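Local coordinates for protein interpain A (Prevotella intermedia, PDB 3BB7) that probably cleaves polypeptides as a cysteine protease of the C10 family, made as a zymogen that activates itself and studied here as a proenzyme fragment, at residues 51-56 and 308-313; 123-128 and 219-224; 232-237 and 298-303. The protein carries 1 engineered substitution. All coordinates share one frame; numbering follows the deposited sequence.

Contacts 1 and 3 adjoin: their centres lie about 12 Å apart, and Thr308 OG1 of contact 1 is 2.9 Å from Asn300 O of contact 3, a probable hydrogen bond. Contact 1 is closest to the predicted active site. The side chain of Glu310 comes within about 3 Å of that of His267, whereas for Pro301 in contact 3 the separation is about 11 Å. Contact 2 lies about 23 Å from contact 1 and 26 Å from contact 3 between centres. It is away from the annotated sites, though its helix 116-128 begins at Ala116, the engineered residue at the predicted nucleophile position; the Trp53 side chain is about 9 Å from that residue's.

Contact 1 (51-56 and 308-313); sequences FKWWLK and TAEQDM
Trp53 extends its indole from the propeptide helix into the bend formed by Glu310 and Gln311, meeting each side chain at a different angle. Its pyrrole part lies alongside Glu310: carboxylate oxygen OE1 of Glu310 is 3.6 Å from NE1 of Trp53 and about equally far from CD1. The two side chains run past each other in opposite directions, with carboxylate and ring planes only 25° apart. This is packing without a hydrogen bond, because NE1 of Trp53 donates to Phe307 O and Glu310 OE1 is bonded to NE2 of His267, the predicted catalytic histidine. The benzene part of the indole instead meets Gln311 at about a right angle, CG of Gln311 lying 3.8 Å from CZ2 of Trp53. With CG anti to the backbone N (chi1 167°), Trp53 directs its ring away from helix 49-68 and stacks it on His267. In a zymogen of clan CA, this places a propeptide aromatic against the catalytic histidine, consistent with the propeptide helping to keep the enzyme latent. Across the turn, the extended Gln311 side chain brings its amide to the main chain at Thr308. Gln311 NE2 donates to Thr308 O at 2.7 Å, in the carbonyl plane and on a lone pair, with an N-H...O angle of 160°. The same nitrogen also donates to Leu299 O, while OE1 of Gln311 is bonded to Tyr253 OH and Arg229 NH1. These polar partners hold the buried amide at both ends and fix its rotation. The preceding residue, Glu310, centres an inverse gamma turn, from which the chain enters strand 312-315.

Contact 2 (123-128 and 219-224); sequences QVLNYF and FGFTDA. Unlike the reference sequence in segment 123-128: Val124 (reference Ala).
Phe219 offers a ring face to Leu125, whose CD2 sits 3.9 Å from the ring centroid and 17° off the ring normal. That position defines a CH-pi contact; the methyl is displaced toward the CD2-CE2 side of the ring, with Leu125 CD2 3.8 Å from Phe219 CD2. The same phenylalanine packs on His188, Cys189 and Ala192 of helix 176-192. Gly220, with phi 76°, is where the chain leaves the helical path after helix 208-218. Phe221 then sends its ring back toward helix 116-128: with CG opposite the carbonyl carbon and beside the backbone N (chi1 -70°), the ring is presented to Leu125, and CE2 of Phe221 lies 3.7 Å from Leu125 CD1. The two methyls of Leu125 are thus divided between two aromatic rings, one over a face and the other in an oblique approach. Phe221 also centres an inverse gamma turn and begins a type I turn closed by Ala224 N to Phe221 O, 3.0 Å. Within that turn Thr222 OG1 donates to Asp223 OD1 from above the carboxylate plane. At Ala224 the chain turns into strand 225-228. The arrangement is hydrophobic packing around the far end of the helix that begins at the nucleophile position, the central helix of papain-like proteases.

Contact 3 (232-237 and 298-303); sequences YTDEQW and LLNPGN
Asp234 lays its carboxylate across the side chain of Asn300, the two crossing at about a right angle with carboxylate and amide planes 83° apart. As modelled, Asp234 OD1 is 3.1 Å from Asn300 OD1, and Asp234 OD2 is 3.4 Å from the same atom. All three oxygens are acceptors, so this approach is not a hydrogen bond, and which end of the amide faces the carboxylate is doubtful. A chi1 of -178°, with CG anti to the backbone N, turns the amide of Asn300, and with it the modelled OD1, toward the carboxylate. The backbone itself places CB of Asn300 3.6 Å from Asp234 OD1. Pro301 makes a long contact, its CD 4.4 Å from Asp234 OD1.

The stronger partner of the carboxylate is Arg229, whose NH2 forms a salt bridge with Asp234 OD1; Asn73 ND2 gives OD2 a weak hydrogen bond. Arg229 also packs on Pro301 and Trp237. Asp234 itself is placed by the start of its helix. Thr233 is the N-cap, and its OG1 accepts from Gln236 N at 3.1 Å. In return Thr233 N donates to Gln236 OE1 at 2.9 Å, which completes a capping box. A carboxylate in the first turn is probably stabilised further by the positive end of the helix.

On the other segment Leu299 centres an inverse gamma turn just before Asn300. Loop 298-303 runs between two helices: Leu299 packs on Trp53, Trp54 and Val61 of helix 49-68, while Asp234 heads helix 234-246, whose Trp237 rests on Ile227 of strand 225-228 and Met313 of strand 312-315.

Contact 1 (51-56 and 308-313)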
loop_
_atom_site.group_PDB
_atom_site.type_symbol
_atom_site.label_atom_id
_atom_site.label_comp_id
_atom_site.label_asym_id
_atom_site.label_seq_id
_atom_site.Cartn_x
_atom_site.Cartn_y
_atom_site.Cartn_z
ATOM N N PHE A 51 -6.312 -3.871 -3.693
ATOM C CA PHE A 51 -7.673 -3.396 -3.940
ATOM C C PHE A 51 -8.676 -4.531 -3.729
ATOM O O PHE A 51 -9.757 -4.330 -3.134
ATOM C CB PHE A 51 -7.754 -2.824 -5.363
ATOM C CG PHE A 51 -9.130 -2.381 -5.790
ATOM C CD1 PHE A 51 -9.802 -3.022 -6.844
ATOM C CD2 PHE A 51 -9.708 -1.267 -5.197
ATOM C CE1 PHE A 51 -11.076 -2.573 -7.263
ATOM C CE2 PHE A 51 -10.952 -0.795 -5.611
ATOM C CZ PHE A 51 -11.646 -1.460 -6.642
ATOM N N LYS A 52 -8.296 -5.736 -4.149
ATOM C CA LYS A 52 -9.145 -6.903 -3.902
ATOM C C LYS A 52 -9.394 -7.116 -2.407
ATOM O O LYS A 52 -10.539 -7.398 -2.003
ATOM C CB LYS A 52 -8.527 -8.149 -4.544
ATOM C CG LYS A 52 -8.749 -8.176 -6.031
ATOM C CD LYS A 52 -8.206 -9.474 -6.651
ATOM C CE LYS A 52 -8.845 -9.747 -8.009
ATOM N NZ LYS A 52 -8.961 -8.491 -8.817
ATOM N N TRP A 53 -8.347 -6.952 -1.587
ATOM C CA TRP A 53 -8.496 -7.038 -0.133
ATOM C C TRP A 53 -9.508 -6.000 0.357
ATOM O O TRP A 53 -10.427 -6.326 1.129
ATOM C CB TRP A 53 -7.159 -6.843 0.604
ATOM C CG TRP A 53 -7.398 -6.621 2.058
ATOM C CD1 TRP A 53 -7.676 -7.580 3.021
ATOM C CD2 TRP A 53 -7.487 -5.357 2.723
ATOM N NE1 TRP A 53 -7.863 -6.975 4.247
ATOM C CE2 TRP A 53 -7.783 -5.614 4.088
ATOM C CE3 TRP A 53 -7.324 -4.035 2.298
ATOM C CZ2 TRP A 53 -7.971 -4.581 5.023
ATOM C CZ3 TRP A 53 -7.493 -2.996 3.226
ATOM C CH2 TRP A 53 -7.812 -3.281 4.581
ATOM N N TRP A 54 -9.343 -4.763 -0.098
ATOM C CA TRP A 54 -10.184 -3.668 0.364
ATOM C C TRP A 54 -11.664 -3.980 0.057
ATOM O O TRP A 54 -12.534 -3.778 0.907
ATOM C CB TRP A 54 -9.748 -2.352 -0.287
ATOM C CG TRP A 54 -10.583 -1.196 0.175
ATOM C CD1 TRP A 54 -10.441 -0.479 1.345
ATOM C CD2 TRP A 54 -11.686 -0.613 -0.530
ATOM N NE1 TRP A 54 -11.421 0.495 1.420
ATOM C CE2 TRP A 54 -12.180 0.453 0.269
ATOM C CE3 TRP A 54 -12.297 -0.886 -1.765
ATOM C CZ2 TRP A 54 -13.297 1.200 -0.100
ATOM C CZ3 TRP A 54 -13.393 -0.123 -2.145
ATOM C CH2 TRP A 54 -13.872 0.913 -1.317
ATOM N N LEU A 55 -11.958 -4.477 -1.137
ATOM C CA LEU A 55 -13.334 -4.835 -1.474
ATOM C C LEU A 55 -13.877 -5.929 -0.547
ATOM O O LEU A 55 -15.048 -5.880 -0.133
ATOM C CB LEU A 55 -13.438 -5.292 -2.931
ATOM C CG LEU A 55 -13.232 -4.206 -3.996
ATOM C CD1 LEU A 55 -13.193 -4.862 -5.392
ATOM C CD2 LEU A 55 -14.307 -3.125 -3.960
ATOM N N LYS A 56 -13.055 -6.929 -0.255
ATOM C CA LYS A 56 -13.479 -8.017 0.658
ATOM C C LYS A 56 -13.745 -7.489 2.081
ATOM O O LYS A 56 -14.744 -7.854 2.718
ATOM C CB LYS A 56 -12.428 -9.134 0.667
ATOM C CG LYS A 56 -12.375 -9.918 -0.658
ATOM C CD LYS A 56 -11.514 -11.165 -0.541
ATOM C CE LYS A 56 -11.885 -12.184 -1.624
ATOM N NZ LYS A 56 -11.332 -13.564 -1.361
ATOM N N THR A 308 -10.678 -7.546 8.082
ATOM C CA THR A 308 -10.368 -6.217 8.671
ATOM C C THR A 308 -9.302 -6.256 9.746
ATOM O O THR A 308 -8.720 -5.230 10.113
ATOM C CB THR A 308 -11.601 -5.504 9.257
ATOM O OG1 THR A 308 -12.230 -6.357 10.227
ATOM C CG2 THR A 308 -12.579 -5.159 8.184
ATOM N N ALA A 309 -9.044 -7.447 10.272
ATOM C CA ALA A 309 -7.998 -7.592 11.259
ATOM C C ALA A 309 -6.631 -7.377 10.603
ATOM O O ALA A 309 -5.652 -7.058 11.273
ATOM C CB ALA A 309 -8.083 -8.972 11.880
ATOM N N GLU A 310 -6.576 -7.528 9.282
ATOM C CA GLU A 310 -5.310 -7.443 8.525
ATOM C C GLU A 310 -4.963 -5.994 8.181
ATOM O O GLU A 310 -4.868 -5.613 6.995
ATOM C CB GLU A 310 -5.413 -8.327 7.274
ATOM C CG GLU A 310 -5.824 -9.775 7.623
ATOM C CD GLU A 310 -6.233 -10.591 6.420
ATOM O OE1 GLU A 310 -6.341 -10.030 5.304
ATOM O OE2 GLU A 310 -6.467 -11.819 6.601
ATOM N N GLN A 311 -4.744 -5.191 9.227
ATOM C CA GLN A 311 -4.427 -3.770 9.045
ATOM C C GLN A 311 -3.332 -3.351 9.996
ATOM O O GLN A 311 -3.553 -3.233 11.204
ATOM C CB GLN A 311 -5.648 -2.883 9.281
ATOM C CG GLN A 311 -6.745 -3.043 8.251
ATOM C CD GLN A 311 -7.912 -2.136 8.562
ATOM O OE1 GLN A 311 -7.860 -0.916 8.316
ATOM N NE2 GLN A 311 -8.980 -2.716 9.095
ATOM N N ASP A 312 -2.148 -3.194 9.424
ATOM C CA ASP A 312 -0.960 -2.780 10.131
ATOM C C ASP A 312 -0.463 -1.525 9.436
ATOM O O ASP A 312 -0.766 -1.298 8.254
ATOM C CB ASP A 312 0.146 -3.839 10.008
ATOM C CG ASP A 312 -0.311 -5.230 10.403
ATOM O OD1 ASP A 312 0.074 -6.201 9.705
ATOM O OD2 ASP A 312 -1.059 -5.359 11.392
ATOM N N MET A 313 0.299 -0.701 10.140
ATOM C CA MET A 313 0.967 0.411 9.473
ATOM C C MET A 313 2.395 0.476 9.944
ATOM O O MET A 313 2.722 0.086 11.074
ATOM C CB MET A 313 0.224 1.747 9.666
ATOM C CG MET A 313 0.489 2.497 10.931
ATOM S SD MET A 313 -0.004 4.266 10.987
ATOM C CE MET A 313 -1.788 4.095 10.890
#

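Contact 2 (123-128 and 219-224)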
loop_
_atom_site.group_PDB
_atom_site.type_symbol
_atom_site.label_atom_id
_atom_site.label_comp_id
_atom_site.label_asym_id
_atom_site.label_seq_id
_atom_site.Cartn_x
_atom_site.Cartn_y
_atom_site.Cartn_z
ATOM N N GLN A 123 8.053 3.201 -2.645
ATOM C CA GLN A 123 7.412 4.465 -3.034
ATOM C C GLN A 123 7.514 5.497 -1.909
ATOM O O GLN A 123 7.702 6.690 -2.170
ATOM C CB GLN A 123 5.974 4.266 -3.464
ATOM C CG GLN A 123 5.843 3.471 -4.762
ATOM C CD GLN A 123 4.434 3.487 -5.330
ATOM O OE1 GLN A 123 4.140 4.212 -6.295
ATOM N NE2 GLN A 123 3.553 2.688 -4.739
ATOM N N VAL A 124 7.385 5.066 -0.652
ATOM C CA VAL A 124 7.582 6.011 0.442
ATOM C C VAL A 124 9.035 6.496 0.525
ATOM O O VAL A 124 9.263 7.690 0.677
ATOM C CB VAL A 124 7.099 5.397 1.776
ATOM C CG1 VAL A 124 7.429 6.357 2.979
ATOM C CG2 VAL A 124 5.593 5.170 1.700
ATOM N N LEU A 125 10.019 5.605 0.414
ATOM C CA LEU A 125 11.431 6.055 0.441
ATOM C C LEU A 125 11.734 7.015 -0.701
ATOM O O LEU A 125 12.414 8.040 -0.515
ATOM C CB LEU A 125 12.371 4.854 0.364
ATOM C CG LEU A 125 12.749 4.266 1.746
ATOM C CD1 LEU A 125 11.550 4.093 2.706
ATOM C CD2 LEU A 125 13.583 2.996 1.638
ATOM N N ASN A 126 11.178 6.746 -1.876
ATOM C CA ASN A 126 11.411 7.617 -3.007
ATOM C C ASN A 126 10.789 9.004 -2.786
ATOM O O ASN A 126 11.307 10.017 -3.242
ATOM C CB ASN A 126 10.836 7.017 -4.297
ATOM C CG ASN A 126 11.086 7.927 -5.492
ATOM O OD1 ASN A 126 12.244 8.164 -5.888
ATOM N ND2 ASN A 126 10.002 8.441 -6.072
ATOM N N TYR A 127 9.635 9.047 -2.124
ATOM C CA TYR A 127 9.017 10.342 -1.793
ATOM C C TYR A 127 10.000 11.212 -0.992
ATOM O O TYR A 127 10.149 12.432 -1.247
ATOM C CB TYR A 127 7.707 10.112 -1.032
ATOM C CG TYR A 127 7.138 11.415 -0.527
ATOM C CD1 TYR A 127 6.478 12.295 -1.400
ATOM C CD2 TYR A 127 7.320 11.797 0.794
ATOM C CE1 TYR A 127 5.975 13.514 -0.943
ATOM C CE2 TYR A 127 6.814 13.051 1.277
ATOM C CZ TYR A 127 6.143 13.882 0.394
ATOM O OH TYR A 127 5.671 15.114 0.800
ATOM N N PHE A 128 10.691 10.596 -0.027
ATOM C CA PHE A 128 11.667 11.327 0.799
ATOM C C PHE A 128 13.045 11.481 0.200
ATOM O O PHE A 128 13.827 12.315 0.674
ATOM C CB PHE A 128 11.800 10.625 2.151
ATOM C CG PHE A 128 10.561 10.760 3.008
ATOM C CD1 PHE A 128 10.196 12.015 3.515
ATOM C CD2 PHE A 128 9.753 9.665 3.255
ATOM C CE1 PHE A 128 9.057 12.175 4.301
ATOM C CE2 PHE A 128 8.575 9.804 4.021
ATOM C CZ PHE A 128 8.246 11.052 4.543
ATOM N N PHE A 219 18.104 0.696 6.579
ATOM C CA PHE A 219 17.929 2.004 5.953
ATOM C C PHE A 219 18.158 3.180 6.890
ATOM O O PHE A 219 18.197 4.338 6.442
ATOM C CB PHE A 219 16.564 2.129 5.285
ATOM C CG PHE A 219 16.404 1.264 4.057
ATOM C CD1 PHE A 219 15.711 0.064 4.124
ATOM C CD2 PHE A 219 16.898 1.678 2.816
ATOM C CE1 PHE A 219 15.522 -0.740 2.975
ATOM C CE2 PHE A 219 16.705 0.901 1.659
ATOM C CZ PHE A 219 16.008 -0.309 1.730
ATOM N N GLY A 220 18.267 2.890 8.184
ATOM C CA GLY A 220 18.575 3.905 9.185
ATOM C C GLY A 220 17.431 4.830 9.578
ATOM O O GLY A 220 17.670 5.927 10.091
ATOM N N PHE A 221 16.195 4.388 9.371
ATOM C CA PHE A 221 15.040 5.143 9.852
ATOM C C PHE A 221 14.825 4.865 11.331
ATOM O O PHE A 221 14.090 3.938 11.709
ATOM C CB PHE A 221 13.767 4.802 9.080
ATOM C CG PHE A 221 13.768 5.299 7.665
ATOM C CD1 PHE A 221 13.549 6.651 7.387
ATOM C CD2 PHE A 221 14.052 4.434 6.615
ATOM C CE1 PHE A 221 13.536 7.125 6.041
ATOM C CE2 PHE A 221 14.087 4.869 5.287
ATOM C CZ PHE A 221 13.807 6.218 4.987
ATOM N N THR A 222 15.514 5.662 12.149
ATOM C CA THR A 222 15.542 5.439 13.591
ATOM C C THR A 222 14.153 5.278 14.198
ATOM O O THR A 222 13.972 4.448 15.103
ATOM C CB THR A 222 16.301 6.580 14.265
ATOM O OG1 THR A 222 15.592 7.802 14.095
ATOM C CG2 THR A 222 17.623 6.731 13.653
ATOM N N ASP A 223 13.189 6.057 13.716
ATOM C CA ASP A 223 11.844 6.111 14.296
ATOM C C ASP A 223 10.844 5.105 13.705
ATOM O O ASP A 223 9.669 5.066 14.130
ATOM C CB ASP A 223 11.267 7.515 14.162
ATOM C CG ASP A 223 12.049 8.556 14.917
ATOM O OD1 ASP A 223 12.948 8.212 15.720
ATOM O OD2 ASP A 223 11.746 9.753 14.689
ATOM N N ALA A 224 11.255 4.333 12.696
ATOM C CA ALA A 224 10.292 3.421 12.054
ATOM C C ALA A 224 9.727 2.432 13.066
ATOM O O ALA A 224 10.464 1.884 13.914
ATOM C CB ALA A 224 10.936 2.687 10.884
#

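Contact 3 (232-237 and 298-303)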
loop_
_atom_site.group_PDB
_atom_site.type_symbol
_atom_site.label_atom_id
_atom_site.label_comp_id
_atom_site.label_asym_id
_atom_site.label_seq_id
_atom_site.Cartn_x
_atom_site.Cartn_y
_atom_site.Cartn_z
ATOM N N TYR A 232 -6.189 -0.340 18.599
ATOM C CA TYR A 232 -6.707 1.039 18.630
ATOM C C TYR A 232 -8.200 1.108 18.342
ATOM O O TYR A 232 -8.734 0.352 17.505
ATOM C CB TYR A 232 -6.003 1.883 17.572
ATOM C CG TYR A 232 -4.506 2.022 17.854
ATOM C CD1 TYR A 232 -3.609 1.048 17.430
ATOM C CD2 TYR A 232 -3.996 3.134 18.529
ATOM C CE1 TYR A 232 -2.232 1.164 17.705
ATOM C CE2 TYR A 232 -2.630 3.252 18.799
ATOM C CZ TYR A 232 -1.761 2.291 18.351
ATOM O OH TYR A 232 -0.421 2.433 18.625
ATOM N N THR A 233 -8.888 2.071 18.960
ATOM C CA THR A 233 -10.255 2.340 18.513
ATOM C C THR A 233 -10.195 3.005 17.133
ATOM O O THR A 233 -9.136 3.532 16.719
ATOM C CB THR A 233 -11.000 3.280 19.445
ATOM O OG1 THR A 233 -10.356 4.559 19.400
ATOM C CG2 THR A 233 -11.009 2.753 20.894
ATOM N N ASP A 234 -11.326 3.036 16.427
ATOM C CA ASP A 234 -11.357 3.649 15.101
ATOM C C ASP A 234 -10.939 5.110 15.184
ATOM O O ASP A 234 -10.200 5.593 14.330
ATOM C CB ASP A 234 -12.779 3.555 14.530
ATOM C CG ASP A 234 -13.216 2.134 14.299
ATOM O OD1 ASP A 234 -12.326 1.288 14.039
ATOM O OD2 ASP A 234 -14.443 1.868 14.352
ATOM N N GLU A 235 -11.428 5.821 16.204
ATOM C CA GLU A 235 -11.079 7.234 16.355
ATOM C C GLU A 235 -9.573 7.404 16.619
ATOM O O GLU A 235 -8.922 8.326 16.093
ATOM C CB GLU A 235 -11.925 7.885 17.458
ATOM C CG GLU A 235 -13.435 7.865 17.141
ATOM C CD GLU A 235 -14.116 6.439 17.230
ATOM O OE1 GLU A 235 -13.611 5.498 17.913
ATOM O OE2 GLU A 235 -15.197 6.255 16.601
ATOM N N GLN A 236 -9.000 6.533 17.450
ATOM C CA GLN A 236 -7.573 6.641 17.747
ATOM C C GLN A 236 -6.745 6.363 16.501
ATOM O O GLN A 236 -5.752 7.058 16.233
ATOM C CB GLN A 236 -7.206 5.642 18.833
ATOM C CG GLN A 236 -7.751 6.038 20.188
ATOM C CD GLN A 236 -7.733 4.903 21.201
ATOM O OE1 GLN A 236 -7.418 3.751 20.879
ATOM N NE2 GLN A 236 -8.129 5.215 22.427
ATOM N N TRP A 237 -7.123 5.322 15.750
ATOM C CA TRP A 237 -6.400 4.958 14.534
ATOM C C TRP A 237 -6.482 6.081 13.473
ATOM O O TRP A 237 -5.455 6.463 12.890
ATOM C CB TRP A 237 -7.030 3.680 13.982
ATOM C CG TRP A 237 -6.306 3.034 12.862
ATOM C CD1 TRP A 237 -6.705 2.985 11.550
ATOM C CD2 TRP A 237 -5.067 2.319 12.935
ATOM N NE1 TRP A 237 -5.803 2.268 10.803
ATOM C CE2 TRP A 237 -4.793 1.830 11.631
ATOM C CE3 TRP A 237 -4.190 2.002 13.978
ATOM C CZ2 TRP A 237 -3.660 1.060 11.341
ATOM C CZ3 TRP A 237 -3.069 1.237 13.688
ATOM C CH2 TRP A 237 -2.817 0.779 12.379
ATOM N N LEU A 298 -14.287 3.049 8.476
ATOM C CA LEU A 298 -15.295 2.033 8.779
ATOM C C LEU A 298 -14.747 0.603 8.811
ATOM O O LEU A 298 -15.511 -0.340 9.063
ATOM C CB LEU A 298 -16.455 2.140 7.788
ATOM C CG LEU A 298 -16.181 2.423 6.315
ATOM C CD1 LEU A 298 -15.209 1.467 5.676
ATOM C CD2 LEU A 298 -17.508 2.431 5.529
ATOM N N LEU A 299 -13.446 0.419 8.578
ATOM C CA LEU A 299 -12.875 -0.956 8.602
ATOM C C LEU A 299 -12.438 -1.363 10.024
ATOM O O LEU A 299 -11.260 -1.637 10.265
ATOM C CB LEU A 299 -11.714 -1.118 7.592
ATOM C CG LEU A 299 -12.100 -0.809 6.131
ATOM C CD1 LEU A 299 -10.897 -0.971 5.253
ATOM C CD2 LEU A 299 -13.225 -1.699 5.663
ATOM N N ASN A 300 -13.385 -1.394 10.969
ATOM C CA ASN A 300 -13.034 -1.799 12.346
ATOM C C ASN A 300 -12.581 -3.262 12.322
ATOM O O ASN A 300 -13.214 -4.084 11.674
ATOM C CB ASN A 300 -14.263 -1.655 13.262
ATOM C CG ASN A 300 -13.971 -2.012 14.709
ATOM O OD1 ASN A 300 -13.416 -1.213 15.472
ATOM N ND2 ASN A 300 -14.316 -3.224 15.085
ATOM N N PRO A 301 -11.458 -3.578 12.969
ATOM C CA PRO A 301 -10.973 -4.956 13.037
ATOM C C PRO A 301 -12.018 -5.894 13.615
ATOM O O PRO A 301 -12.688 -5.540 14.587
ATOM C CB PRO A 301 -9.754 -4.839 13.980
ATOM C CG PRO A 301 -9.276 -3.488 13.759
ATOM C CD PRO A 301 -10.505 -2.636 13.567
ATOM N N GLY A 302 -12.177 -7.068 13.015
ATOM C CA GLY A 302 -13.057 -8.113 13.606
ATOM C C GLY A 302 -12.256 -9.091 14.452
ATOM O O GLY A 302 -11.249 -8.698 15.071
ATOM N N ASN A 303 -12.675 -10.367 14.465
ATOM C CA ASN A 303 -11.887 -11.424 15.114
ATOM C C ASN A 303 -10.547 -11.578 14.416
ATOM O O ASN A 303 -10.318 -10.962 13.368
ATOM C CB ASN A 303 -12.669 -12.754 15.260
ATOM C CG ASN A 303 -12.763 -13.584 13.955
ATOM O OD1 ASN A 303 -11.998 -13.392 13.013
ATOM N ND2 ASN A 303 -13.702 -14.558 13.933
#